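Local structure of lithostathine-1-alpha (Homo sapiens, 1QDD) at residues N49-L54 / S137-F142; N75-L80 / K128-E133. The protein is a secreted C-type lectin-family protein that might inhibit spontaneous calcium carbonate precipitation and may be associated with regeneration of pancreas and brain. The protein carries 1 engineered substitution. One frame throughout, in Å; residues are numbered along the deposited sequence. Where two conformers were deposited one is given.

Contact 1 of 2, residues N49-L54 / S137-F142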
loop_
_atom_site.group_PDB
_atom_site.type_symbol
_atom_site.label_atom_id
_atom_site.label_comp_id
_atom_site.label_asym_id
_atom_site.label_seq_id
_atom_site.Cartn_x
_atom_site.Cartn_y
_atom_site.Cartn_z
ATOM N N ASN A 49 0.732 7.251 -3.687
ATOM C CA ASN A 49 1.101 6.030 -4.371
ATOM C C ASN A 49 0.438 4.864 -3.616
ATOM O O ASN A 49 -0.011 5.058 -2.488
ATOM C CB ASN A 49 2.594 5.700 -4.443
ATOM C CG ASN A 49 3.325 6.414 -5.556
ATOM O OD1 ASN A 49 4.090 7.348 -5.256
ATOM N ND2 ASN A 49 3.151 6.044 -6.812
ATOM N N LEU A 50 0.403 3.692 -4.221
ATOM C CA LEU A 50 0.005 2.506 -3.481
ATOM C C LEU A 50 0.916 2.461 -2.249
ATOM O O LEU A 50 2.098 2.859 -2.298
ATOM C CB LEU A 50 0.225 1.230 -4.293
ATOM C CG LEU A 50 -0.851 0.863 -5.317
ATOM C CD1 LEU A 50 -0.415 -0.283 -6.214
ATOM C CD2 LEU A 50 -2.168 0.524 -4.611
ATOM N N VAL A 51 0.422 1.949 -1.139
ATOM C CA VAL A 51 1.169 1.977 0.111
ATOM C C VAL A 51 2.508 1.268 0.010
ATOM O O VAL A 51 2.620 0.175 -0.539
ATOM C CB VAL A 51 0.290 1.432 1.259
ATOM C CG1 VAL A 51 -0.075 -0.031 1.111
ATOM C CG2 VAL A 51 0.913 1.671 2.626
ATOM N N SER A 52 3.521 1.870 0.638
ATOM C CA SER A 52 4.831 1.279 0.862
ATOM C C SER A 52 4.919 0.922 2.350
ATOM O O SER A 52 4.599 1.774 3.186
ATOM C CB SER A 52 5.999 2.198 0.538
ATOM O OG SER A 52 6.016 2.629 -0.794
ATOM N N VAL A 53 5.231 -0.307 2.686
ATOM C CA VAL A 53 5.283 -0.803 4.071
ATOM C C VAL A 53 6.755 -0.918 4.464
ATOM O O VAL A 53 7.436 -1.836 4.002
ATOM C CB VAL A 53 4.545 -2.139 4.209
ATOM C CG1 VAL A 53 4.503 -2.605 5.654
ATOM C CG2 VAL A 53 3.126 -2.065 3.639
ATOM N N LEU A 54 7.209 0.048 5.256
ATOM C CA LEU A 54 8.636 0.170 5.535
ATOM C C LEU A 54 9.090 -0.284 6.885
ATOM O O LEU A 54 10.315 -0.382 7.104
ATOM C CB LEU A 54 9.023 1.646 5.282
ATOM C CG LEU A 54 8.563 2.174 3.912
ATOM C CD1 LEU A 54 8.902 3.642 3.720
ATOM C CD2 LEU A 54 9.167 1.357 2.780
ATOM N N SER A 137 -8.927 -4.700 -4.588
ATOM C CA SER A 137 -9.002 -3.468 -3.805
ATOM C C SER A 137 -7.578 -3.065 -3.398
ATOM O O SER A 137 -6.609 -3.809 -3.655
ATOM C CB SER A 137 -9.874 -3.695 -2.584
ATOM O OG SER A 137 -9.383 -4.811 -1.854
ATOM N N PHE A 138 -7.393 -1.900 -2.791
ATOM C CA PHE A 138 -6.044 -1.354 -2.578
ATOM C C PHE A 138 -5.975 -0.319 -1.483
ATOM O O PHE A 138 -6.991 0.262 -1.063
ATOM C CB PHE A 138 -5.534 -0.743 -3.908
ATOM C CG PHE A 138 -6.397 0.288 -4.570
ATOM C CD1 PHE A 138 -6.163 1.643 -4.399
ATOM C CD2 PHE A 138 -7.421 -0.093 -5.433
ATOM C CE1 PHE A 138 -6.914 2.587 -5.069
ATOM C CE2 PHE A 138 -8.164 0.857 -6.097
ATOM C CZ PHE A 138 -7.924 2.197 -5.924
ATOM N N VAL A 139 -4.774 -0.061 -0.975
ATOM C CA VAL A 139 -4.518 0.960 0.033
ATOM C C VAL A 139 -3.573 2.018 -0.559
ATOM O O VAL A 139 -2.535 1.669 -1.126
ATOM C CB VAL A 139 -3.889 0.403 1.322
ATOM C CG1 VAL A 139 -3.529 1.492 2.332
ATOM C CG2 VAL A 139 -4.801 -0.615 2.001
ATOM N N CYS A 140 -3.906 3.294 -0.400
ATOM C CA CYS A 140 -3.075 4.425 -0.797
ATOM C C CYS A 140 -2.439 5.121 0.414
ATOM O O CYS A 140 -2.971 5.097 1.514
ATOM C CB CYS A 140 -3.861 5.482 -1.585
ATOM S SG CYS A 140 -4.717 4.976 -3.088
ATOM N N LYS A 141 -1.290 5.749 0.181
ATOM C CA LYS A 141 -0.521 6.503 1.169
ATOM C C LYS A 141 -0.094 7.840 0.560
ATOM O O LYS A 141 0.422 7.848 -0.560
ATOM C CB LYS A 141 0.708 5.685 1.602
ATOM C CG LYS A 141 1.727 6.346 2.525
ATOM C CD LYS A 141 2.892 5.411 2.817
ATOM C CE LYS A 141 4.000 6.027 3.648
ATOM N NZ LYS A 141 5.082 5.011 3.891
ATOM N N PHE A 142 -0.302 8.950 1.262
ATOM C CA PHE A 142 0.104 10.261 0.743
ATOM C C PHE A 142 0.576 11.147 1.895
ATOM O O PHE A 142 0.142 11.040 3.033
ATOM C CB PHE A 142 -0.993 10.929 -0.068
ATOM C CG PHE A 142 -2.239 11.363 0.636
ATOM C CD1 PHE A 142 -2.356 12.635 1.186
ATOM C CD2 PHE A 142 -3.325 10.513 0.740
ATOM C CE1 PHE A 142 -3.515 13.030 1.822
ATOM C CE2 PHE A 142 -4.484 10.904 1.376
ATOM C CZ PHE A 142 -4.587 12.163 1.924
#
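Asn49 and Leu50 pair antiparallel with Lys141 and Cys140, joining the short strand 49-50 to strand 136-143 in the main sheet of the C-type lectin fold. Asn49 and Lys141 form a hydrogen-bonded pair, the shorter of its two bonds running from Lys141 N to Asn49 O at 3.0 Å. In the return bond Asn49 N reaches Lys141 O at 3.2 Å. Leu50 and Cys140 are the next, non-hydrogen-bonded pair, and beyond them Val51 N donates to Val139 O at 3.0 Å.

Apolar packing flanks these bonds. Leu50 CD2 meets Phe138 CB at 3.7 Å, the two side chains crossing at about a right angle; helix 35-44 supplies further neighbours, Trp35 to Leu50 and Ala38 to Phe138. Past the strand end, Val51 CG1 rests on Val139 CB at 3.8 Å. Cys140 turns its SG away to the disulfide with Cys42, which ties the sheet to helix 35-44.

With CG anti to the backbone N (chi1 174°) and the chain extended beyond it, Lys141 runs out to a salt bridge with Glu58, and its NZ adds a weak bond to Ser52 O at 3.3 Å.

Contact 2 of 2, residues N75-L80 / K128-E133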
loop_
_atom_site.group_PDB
_atom_site.type_symbol
_atom_site.label_atom_id
_atom_site.label_comp_id
_atom_site.label_asym_id
_atom_site.label_seq_id
_atom_site.Cartn_x
_atom_site.Cartn_y
_atom_site.Cartn_z
ATOM N N ASN A 75 -7.763 -10.393 -1.076
ATOM C CA ASN A 75 -6.484 -9.849 -1.533
ATOM C C ASN A 75 -6.556 -8.339 -1.690
ATOM O O ASN A 75 -7.543 -7.817 -2.203
ATOM C CB ASN A 75 -6.079 -10.403 -2.905
ATOM C CG ASN A 75 -5.635 -11.845 -2.848
ATOM O OD1 ASN A 75 -4.525 -12.154 -2.442
ATOM N ND2 ASN A 75 -6.570 -12.732 -3.177
ATOM N N VAL A 76 -5.555 -7.618 -1.186
ATOM C CA VAL A 76 -5.500 -6.158 -1.243
ATOM C C VAL A 76 -4.144 -5.719 -1.799
ATOM O O VAL A 76 -3.108 -6.132 -1.249
ATOM C CB VAL A 76 -5.742 -5.512 0.135
ATOM C CG1 VAL A 76 -5.672 -3.992 0.072
ATOM C CG2 VAL A 76 -7.093 -5.940 0.714
ATOM N N TRP A 77 -4.096 -4.883 -2.813
ATOM C CA TRP A 77 -2.805 -4.450 -3.370
ATOM C C TRP A 77 -1.992 -3.519 -2.464
ATOM O O TRP A 77 -2.519 -2.630 -1.791
ATOM C CB TRP A 77 -3.042 -3.658 -4.661
ATOM C CG TRP A 77 -3.482 -4.299 -5.929
ATOM C CD1 TRP A 77 -4.531 -3.905 -6.714
ATOM C CD2 TRP A 77 -2.884 -5.414 -6.601
ATOM N NE1 TRP A 77 -4.618 -4.706 -7.824
ATOM C CE2 TRP A 77 -3.622 -5.646 -7.780
ATOM C CE3 TRP A 77 -1.800 -6.250 -6.307
ATOM C CZ2 TRP A 77 -3.297 -6.671 -8.670
ATOM C CZ3 TRP A 77 -1.475 -7.253 -7.206
ATOM C CH2 TRP A 77 -2.233 -7.462 -8.367
ATOM N N ILE A 78 -0.675 -3.736 -2.512
ATOM C CA ILE A 78 0.335 -2.846 -1.941
ATOM C C ILE A 78 1.280 -2.469 -3.094
ATOM O O ILE A 78 1.219 -3.043 -4.177
ATOM C CB ILE A 78 1.052 -3.359 -0.705
ATOM C CG1 ILE A 78 1.869 -4.624 -0.994
ATOM C CG2 ILE A 78 0.052 -3.611 0.424
ATOM C CD1 ILE A 78 2.736 -5.086 0.167
ATOM N N GLY A 79 2.165 -1.491 -2.870
ATOM C CA GLY A 79 3.010 -0.961 -3.924
ATOM C C GLY A 79 4.243 -1.695 -4.389
ATOM O O GLY A 79 5.076 -1.054 -5.069
ATOM N N LEU A 80 4.442 -2.945 -4.043
ATOM C CA LEU A 80 5.653 -3.688 -4.383
ATOM C C LEU A 80 5.484 -4.443 -5.684
ATOM O O LEU A 80 4.436 -5.078 -5.908
ATOM C CB LEU A 80 6.052 -4.621 -3.238
ATOM C CG LEU A 80 7.512 -5.097 -3.206
ATOM C CD1 LEU A 80 8.465 -3.999 -2.768
ATOM C CD2 LEU A 80 7.681 -6.288 -2.264
ATOM N N LYS A 128 1.843 -12.004 -0.829
ATOM C CA LYS A 128 1.866 -13.014 -1.886
ATOM C C LYS A 128 2.097 -12.337 -3.227
ATOM O O LYS A 128 1.528 -11.291 -3.504
ATOM C CB LYS A 128 0.523 -13.741 -1.892
ATOM C CG LYS A 128 0.233 -14.780 -2.948
ATOM C CD LYS A 128 -1.037 -15.509 -2.547
ATOM C CE LYS A 128 -2.314 -14.877 -3.062
ATOM N NZ LYS A 128 -3.408 -15.902 -2.967
ATOM N N ASP A 129 2.916 -12.950 -4.082
ATOM C CA ASP A 129 3.123 -12.519 -5.457
ATOM C C ASP A 129 2.020 -13.049 -6.367
ATOM O O ASP A 129 1.737 -14.254 -6.307
ATOM C CB ASP A 129 4.490 -12.956 -5.999
ATOM C CG ASP A 129 4.786 -14.439 -5.941
ATOM O OD1 ASP A 129 4.618 -15.024 -4.861
ATOM O OD2 ASP A 129 5.199 -15.028 -6.972
ATOM N N VAL A 130 1.406 -12.224 -7.172
ATOM C CA VAL A 130 0.281 -12.568 -8.044
ATOM C C VAL A 130 0.399 -11.838 -9.373
ATOM O O VAL A 130 1.176 -10.880 -9.490
ATOM C CB VAL A 130 -1.059 -12.160 -7.384
ATOM C CG1 VAL A 130 -1.454 -13.018 -6.196
ATOM C CG2 VAL A 130 -1.012 -10.697 -6.951
ATOM N N PRO A 131 -0.365 -12.212 -10.393
ATOM C CA PRO A 131 -0.339 -11.524 -11.671
ATOM C C PRO A 131 -0.791 -10.082 -11.515
ATOM O O PRO A 131 -1.816 -9.770 -10.882
ATOM C CB PRO A 131 -1.327 -12.317 -12.529
ATOM C CG PRO A 131 -1.368 -13.671 -11.908
ATOM C CD PRO A 131 -1.232 -13.425 -10.419
ATOM N N CYS A 132 -0.109 -9.141 -12.152
ATOM C CA CYS A 132 -0.410 -7.720 -12.079
ATOM C C CYS A 132 -1.739 -7.335 -12.711
ATOM O O CYS A 132 -2.278 -6.255 -12.424
ATOM C CB CYS A 132 0.719 -6.909 -12.732
ATOM S SG CYS A 132 2.320 -7.036 -11.895
ATOM N N GLU A 133 -2.291 -8.178 -13.573
ATOM C CA GLU A 133 -3.552 -7.959 -14.249
ATOM C C GLU A 133 -4.762 -8.381 -13.429
ATOM O O GLU A 133 -5.899 -8.139 -13.861
ATOM C CB GLU A 133 -3.557 -8.676 -15.612
ATOM C CG GLU A 133 -2.437 -8.243 -16.537
ATOM C CD GLU A 133 -1.161 -9.042 -16.380
ATOM O OE1 GLU A 133 -1.021 -9.941 -15.524
ATOM O OE2 GLU A 133 -0.215 -8.733 -17.144
HETATM O O HOH W 1 -5.961 -15.424 -4.114
HETATM O O HOH W 2 -5.457 -14.529 -0.637
#
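Trp77 opens the Trp-Ile-Gly-Leu sequence at 77-80, the WIGL motif of C-type lectin domains, and its indole reaches strand 127-130 and the turn that follows. With CG anti to the carbonyl carbon (chi1 -72°), the indole brings its six-membered ring to the segment. Its CZ3 packs on Val130 CG2 at 3.5 Å, the methyl approaching obliquely. At the rim, Pro131 O sits near the ring plane, 3.4 Å from CH2 of Trp77, where a carbonyl oxygen meets the slightly positive C-H edge. Elsewhere the indole is held by a hydrogen bond from NE1 to Glu33 O and an edge-to-face stack with Trp35.

At the other end of strand 75-78 the meeting is polar and mediated by water. The Lys128 chain bends at chi3 (89°), bringing CE to 3.6 Å from Asn75 OD1. One water accepts from both Asn75 ND2 (2.9 Å) and Lys128 NZ (2.8 Å). A second donates to Asn75 OD1 at 3.1 Å and takes only a weak bond from the same ammonium. Asn75 OD1 is also bonded to Ser117 of strand 115-119, which lies between the two strands. Next to the turn, Cys132 is disulfide-bonded to Cys115, also on that strand. The WIGL strand in the sheet and the Cys115-Cys132 disulfide pinning the loop after strand 127-130 are both hallmarks of the C-type lectin fold.

Overall arrangement
From the N terminus, the chain leaves helix 35-44, passes through 49-54 and continues into helix 56-68 before reaching 75-80. Strand 115-119 and strand 127-130 follow, and 128-133 closes contact 2; a few residues later 137-142 closes contact 1. The smaller loop is therefore nested inside the larger. Their centres lie about 12 Å apart, and the two meet directly: Trp77 N lies 2.9 Å from Ser137 O, where strands 75-78 and 136-143 run parallel, and Gly79 N approaches Val51 O just as closely. Contact 1 ties the short strand 49-50 to the last strand, 136-143, while contact 2 reaches across strand 115-119 to strand 127-130 and the loop after it.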